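PDB 3VF1: 11R-lipoxygenase from Gersemia fruticosa, which probably oxygenates polyunsaturated fatty acids as a calcium-dependent lipoxygenase with a non-heme iron, adding molecular oxygen at carbon 11 in the R configuration. Local coordinates for residues I42-K47 and G81-I86; S201-V206 and V629-T634. All coordinates share one frame; numbering follows the deposited sequence.

Contact 1: residues I42-K47 and G81-I86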
# COMPACT_ATOMS: atom_id res chain seq x y z
N ILE A 42 10.26 -21.99 -29.05
CA ILE A 42 8.94 -22.24 -28.50
C ILE A 42 8.44 -23.66 -28.79
O ILE A 42 8.25 -24.03 -29.95
CB ILE A 42 7.91 -21.22 -29.04
CG1 ILE A 42 6.51 -21.57 -28.53
CG2 ILE A 42 7.93 -21.18 -30.56
CD1 ILE A 42 5.47 -20.50 -28.80
N LYS A 43 8.25 -24.44 -27.73
CA LYS A 43 7.72 -25.80 -27.87
C LYS A 43 6.26 -25.85 -27.42
O LYS A 43 5.96 -25.61 -26.25
CB LYS A 43 8.54 -26.79 -27.04
CG LYS A 43 7.98 -28.21 -27.06
CD LYS A 43 8.90 -29.20 -26.36
CE LYS A 43 8.99 -28.94 -24.87
NZ LYS A 43 9.74 -30.02 -24.17
N LEU A 44 5.37 -26.16 -28.35
CA LEU A 44 3.95 -26.26 -28.04
C LEU A 44 3.64 -27.60 -27.39
O LEU A 44 4.36 -28.58 -27.60
CB LEU A 44 3.12 -26.09 -29.31
CG LEU A 44 3.56 -24.96 -30.25
CD1 LEU A 44 2.50 -24.72 -31.32
CD2 LEU A 44 3.85 -23.69 -29.47
N THR A 45 2.57 -27.65 -26.60
CA THR A 45 2.14 -28.88 -25.96
C THR A 45 0.62 -28.98 -25.98
O THR A 45 -0.08 -28.08 -25.53
CB THR A 45 2.63 -28.98 -24.51
OG1 THR A 45 4.06 -28.97 -24.48
CG2 THR A 45 2.12 -30.26 -23.86
N GLY A 46 0.11 -30.09 -26.51
CA GLY A 46 -1.32 -30.29 -26.63
C GLY A 46 -1.95 -30.71 -25.32
O GLY A 46 -1.26 -31.13 -24.39
N LYS A 47 -3.27 -30.59 -25.25
CA LYS A 47 -4.01 -30.93 -24.04
C LYS A 47 -3.78 -32.38 -23.63
O LYS A 47 -3.83 -32.72 -22.45
CB LYS A 47 -5.51 -30.68 -24.25
CG LYS A 47 -6.37 -31.02 -23.04
CD LYS A 47 -7.81 -30.55 -23.23
CE LYS A 47 -8.46 -31.19 -24.44
NZ LYS A 47 -9.88 -30.76 -24.61
N GLY A 81 -3.17 -30.90 -31.43
CA GLY A 81 -4.59 -30.75 -31.15
C GLY A 81 -4.87 -29.40 -30.52
O GLY A 81 -4.66 -28.37 -31.14
N GLU A 82 -5.37 -29.41 -29.28
CA GLU A 82 -5.57 -28.17 -28.54
C GLU A 82 -4.34 -27.87 -27.69
O GLU A 82 -3.90 -28.70 -26.91
CB GLU A 82 -6.80 -28.27 -27.63
CG GLU A 82 -8.12 -28.27 -28.38
CD GLU A 82 -9.27 -27.75 -27.53
OE1 GLU A 82 -9.34 -28.13 -26.34
OE2 GLU A 82 -10.09 -26.97 -28.05
N ILE A 83 -3.79 -26.67 -27.86
CA ILE A 83 -2.59 -26.28 -27.14
C ILE A 83 -2.94 -25.86 -25.72
O ILE A 83 -3.69 -24.90 -25.51
CB ILE A 83 -1.85 -25.12 -27.84
CG1 ILE A 83 -1.77 -25.36 -29.35
CG2 ILE A 83 -0.45 -24.96 -27.25
CD1 ILE A 83 -1.19 -24.20 -30.12
N ALA A 84 -2.41 -26.58 -24.74
CA ALA A 84 -2.69 -26.31 -23.34
C ALA A 84 -1.65 -25.36 -22.75
O ALA A 84 -1.96 -24.57 -21.86
CB ALA A 84 -2.73 -27.60 -22.55
N MET A 85 -0.43 -25.43 -23.26
CA MET A 85 0.65 -24.60 -22.76
C MET A 85 1.80 -24.52 -23.77
O MET A 85 1.86 -25.30 -24.72
CB MET A 85 1.18 -25.16 -21.44
CG MET A 85 1.87 -26.50 -21.56
SD MET A 85 2.29 -27.22 -19.97
CE MET A 85 0.66 -27.60 -19.33
N ILE A 86 2.70 -23.57 -23.55
CA ILE A 86 3.88 -23.41 -24.39
C ILE A 86 5.11 -23.31 -23.50
O ILE A 86 5.01 -22.94 -22.34
CB ILE A 86 3.79 -22.14 -25.26
CG1 ILE A 86 3.91 -20.89 -24.38
CG2 ILE A 86 2.48 -22.12 -26.04
CD1 ILE A 86 3.83 -19.58 -25.15
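The Glu82 carboxylate is met by Lys47 from above its plane: NZ lies 3.2 Å from OE1 and 36° out of that plane, forming a salt bridge. The two side chains lie side by side, pointing the same way; at their bases Lys47 N donates to Glu82 O at 2.6 Å. Ala84 N bonds to Thr45 O (2.9 Å) and Thr45 N to Met85 O (3.1 Å). Ala84 and Met85 both face Thr45, a classic beta bulge that shifts the antiparallel register by one residue between Thr45 and Gly46.

On one face of the sheet Leu44 splits its branches: CD1 meets Ile83 CD1 at 3.9 Å, and CD2 meets Ile86 CG2 at 4.0 Å. The CD1 methyls of Ile42 and Ile86 add a 4.1 Å contact. Strands 100-109 and 116-124 of the second sheet cover this face through Val104, Ile106 and Phe121. On the other face Thr45 CB touches Met85 CG at 3.9 Å; chi1 of 67° brings that CG there, between the backbone N and the carbonyl carbon. Thr149 of helix 148-164 touches both, and Ile150 packs on Met85.

The chemistry is therefore divided: the methyl groups of Ile42, Leu44, Ile83 and Ile86 face the interior of the PLAT beta sandwich, backbone bonds fix the bulged register, and the one ion pair between the segments joins two exposed residues, where solvent would probably weaken it.

Contact 2: residues S201-V206 and V629-T634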
# COMPACT_ATOMS: atom_id res chain seq x y z
N SER A 201 15.03 2.71 -7.63
CA SER A 201 15.98 2.21 -6.64
C SER A 201 16.73 3.32 -5.91
O SER A 201 17.20 3.12 -4.79
CB SER A 201 16.99 1.27 -7.31
OG SER A 201 17.60 1.87 -8.44
N SER A 202 16.82 4.50 -6.52
CA SER A 202 17.56 5.61 -5.94
C SER A 202 16.65 6.81 -5.69
O SER A 202 16.98 7.94 -6.07
CB SER A 202 18.71 6.02 -6.86
OG SER A 202 18.24 6.49 -8.11
N LEU A 203 15.51 6.57 -5.05
CA LEU A 203 14.51 7.61 -4.87
C LEU A 203 14.45 8.13 -3.43
O LEU A 203 14.04 9.26 -3.19
CB LEU A 203 13.13 7.08 -5.28
CG LEU A 203 12.23 8.04 -6.06
CD1 LEU A 203 12.86 8.43 -7.39
CD2 LEU A 203 10.86 7.41 -6.28
N PHE A 204 14.87 7.30 -2.48
CA PHE A 204 14.79 7.65 -1.07
C PHE A 204 16.11 8.15 -0.51
O PHE A 204 16.25 8.35 0.70
CB PHE A 204 14.29 6.46 -0.25
CG PHE A 204 12.97 5.91 -0.73
CD1 PHE A 204 12.10 6.70 -1.48
CD2 PHE A 204 12.61 4.61 -0.45
CE1 PHE A 204 10.90 6.20 -1.92
CE2 PHE A 204 11.40 4.10 -0.89
CZ PHE A 204 10.55 4.89 -1.63
N ARG A 205 17.10 8.34 -1.38
CA ARG A 205 18.34 8.98 -0.97
C ARG A 205 18.10 10.48 -0.93
O ARG A 205 17.56 11.05 -1.88
CB ARG A 205 19.47 8.64 -1.95
CG ARG A 205 19.42 9.42 -3.25
CD ARG A 205 20.46 8.92 -4.24
NE ARG A 205 20.82 9.94 -5.22
CZ ARG A 205 21.63 9.73 -6.26
NH1 ARG A 205 22.18 8.54 -6.46
NH2 ARG A 205 21.90 10.73 -7.09
N VAL A 206 18.48 11.11 0.17
CA VAL A 206 18.20 12.53 0.35
C VAL A 206 19.50 13.32 0.47
O VAL A 206 19.79 13.93 1.50
CB VAL A 206 17.34 12.79 1.60
CG1 VAL A 206 16.78 14.20 1.57
CG2 VAL A 206 16.21 11.77 1.68
N VAL A 629 8.54 12.87 1.03
CA VAL A 629 7.12 12.83 0.70
C VAL A 629 6.91 12.96 -0.80
O VAL A 629 6.01 12.33 -1.36
CB VAL A 629 6.35 13.95 1.42
CG1 VAL A 629 4.95 14.11 0.82
CG2 VAL A 629 6.26 13.67 2.90
N ASN A 630 7.74 13.77 -1.45
CA ASN A 630 7.66 13.92 -2.90
C ASN A 630 8.00 12.61 -3.60
O ASN A 630 7.45 12.30 -4.66
CB ASN A 630 8.60 15.04 -3.36
CG ASN A 630 8.53 15.27 -4.86
OD1 ASN A 630 7.55 15.82 -5.37
ND2 ASN A 630 9.57 14.86 -5.57
N ALA A 631 8.91 11.85 -3.01
CA ALA A 631 9.31 10.56 -3.55
C ALA A 631 8.25 9.49 -3.31
O ALA A 631 7.91 8.73 -4.21
CB ALA A 631 10.64 10.12 -2.96
N LEU A 632 7.72 9.44 -2.09
CA LEU A 632 6.71 8.45 -1.73
C LEU A 632 5.45 8.58 -2.57
O LEU A 632 4.72 7.60 -2.75
CB LEU A 632 6.35 8.56 -0.25
CG LEU A 632 7.46 8.21 0.76
CD1 LEU A 632 6.97 8.46 2.18
CD2 LEU A 632 7.91 6.77 0.60
N THR A 633 5.19 9.77 -3.09
CA THR A 633 3.99 10.01 -3.89
C THR A 633 4.29 9.96 -5.39
O THR A 633 3.53 10.51 -6.20
CB THR A 633 3.34 11.37 -3.56
OG1 THR A 633 4.23 12.44 -3.92
CG2 THR A 633 2.99 11.46 -2.08
N THR A 634 5.38 9.30 -5.76
CA THR A 634 5.75 9.17 -7.17
C THR A 634 4.79 8.26 -7.92
O THR A 634 4.60 7.10 -7.54
CB THR A 634 7.18 8.60 -7.32
OG1 THR A 634 8.13 9.51 -6.74
CG2 THR A 634 7.52 8.39 -8.79
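Leu203 and Phe204 make an apolar contact with the C-terminal turn of helix 619-632, bringing the loop that precedes helix 208-213 against the iron-bearing part of the lipoxygenase fold. Ala631 is the shared surface. Its CB sits 3.5 Å from Leu203 O and 4.1 Å from Leu203 CG, and it also lies at the edge of the Phe204 ring, near the ring plane, 4.0 Å from CD1. Chi1 of -56° puts CG anti to the carbonyl carbon, and chi2 of -22° sets the turn of the ring that brings CD1 to Ala631. Farther out on it, CZ meets Leu632 CD2 at 3.9 Å, the two side chains crossing at about a right angle. Ile431 and Leu434 also touch the ring.

Leu203 and Thr634 reach toward each other tip to tip, with CD2 3.5 Å from OG1. That hydroxyl is engaged: OG1 donates to Ala631 O at 2.7 Å, while Thr634 N reaches the same oxygen at 3.0 Å, both from one face of the carbonyl plane. This double grip holds the chain as it leaves the helix and fixes the hydroxyl that Leu203 meets.

Two iron ligands adjoin the contact. Leu203 packs on Ile698, the C-terminal residue, and Leu632 O accepts a hydrogen bond from ND2 of Asn579. The arrangement thus forms part of the second shell of the lipoxygenase non-heme iron site, whose ligands are three histidines, Asn579 and Ile698.

How the contacts relate
Contact 1 lies in the small N-terminal PLAT beta sandwich, contact 2 beside the iron site of the large, mostly helical part. They do not touch: their centres are 44 Å apart and their nearest atoms about 30 Å. Contact 1 closes along the chain before contact 2 opens, and it joins neighbouring strands, whereas contact 2 brings together segments 423 residues apart. Contact 2 adjoins the bound iron, with the Leu632 side chain about 5 Å from the metal and that of Leu203 about 4 Å from the side chain of Ile698. Contact 1 is near a predicted calcium site: the side chain of Ile42 is about 10 Å from that of Asp58.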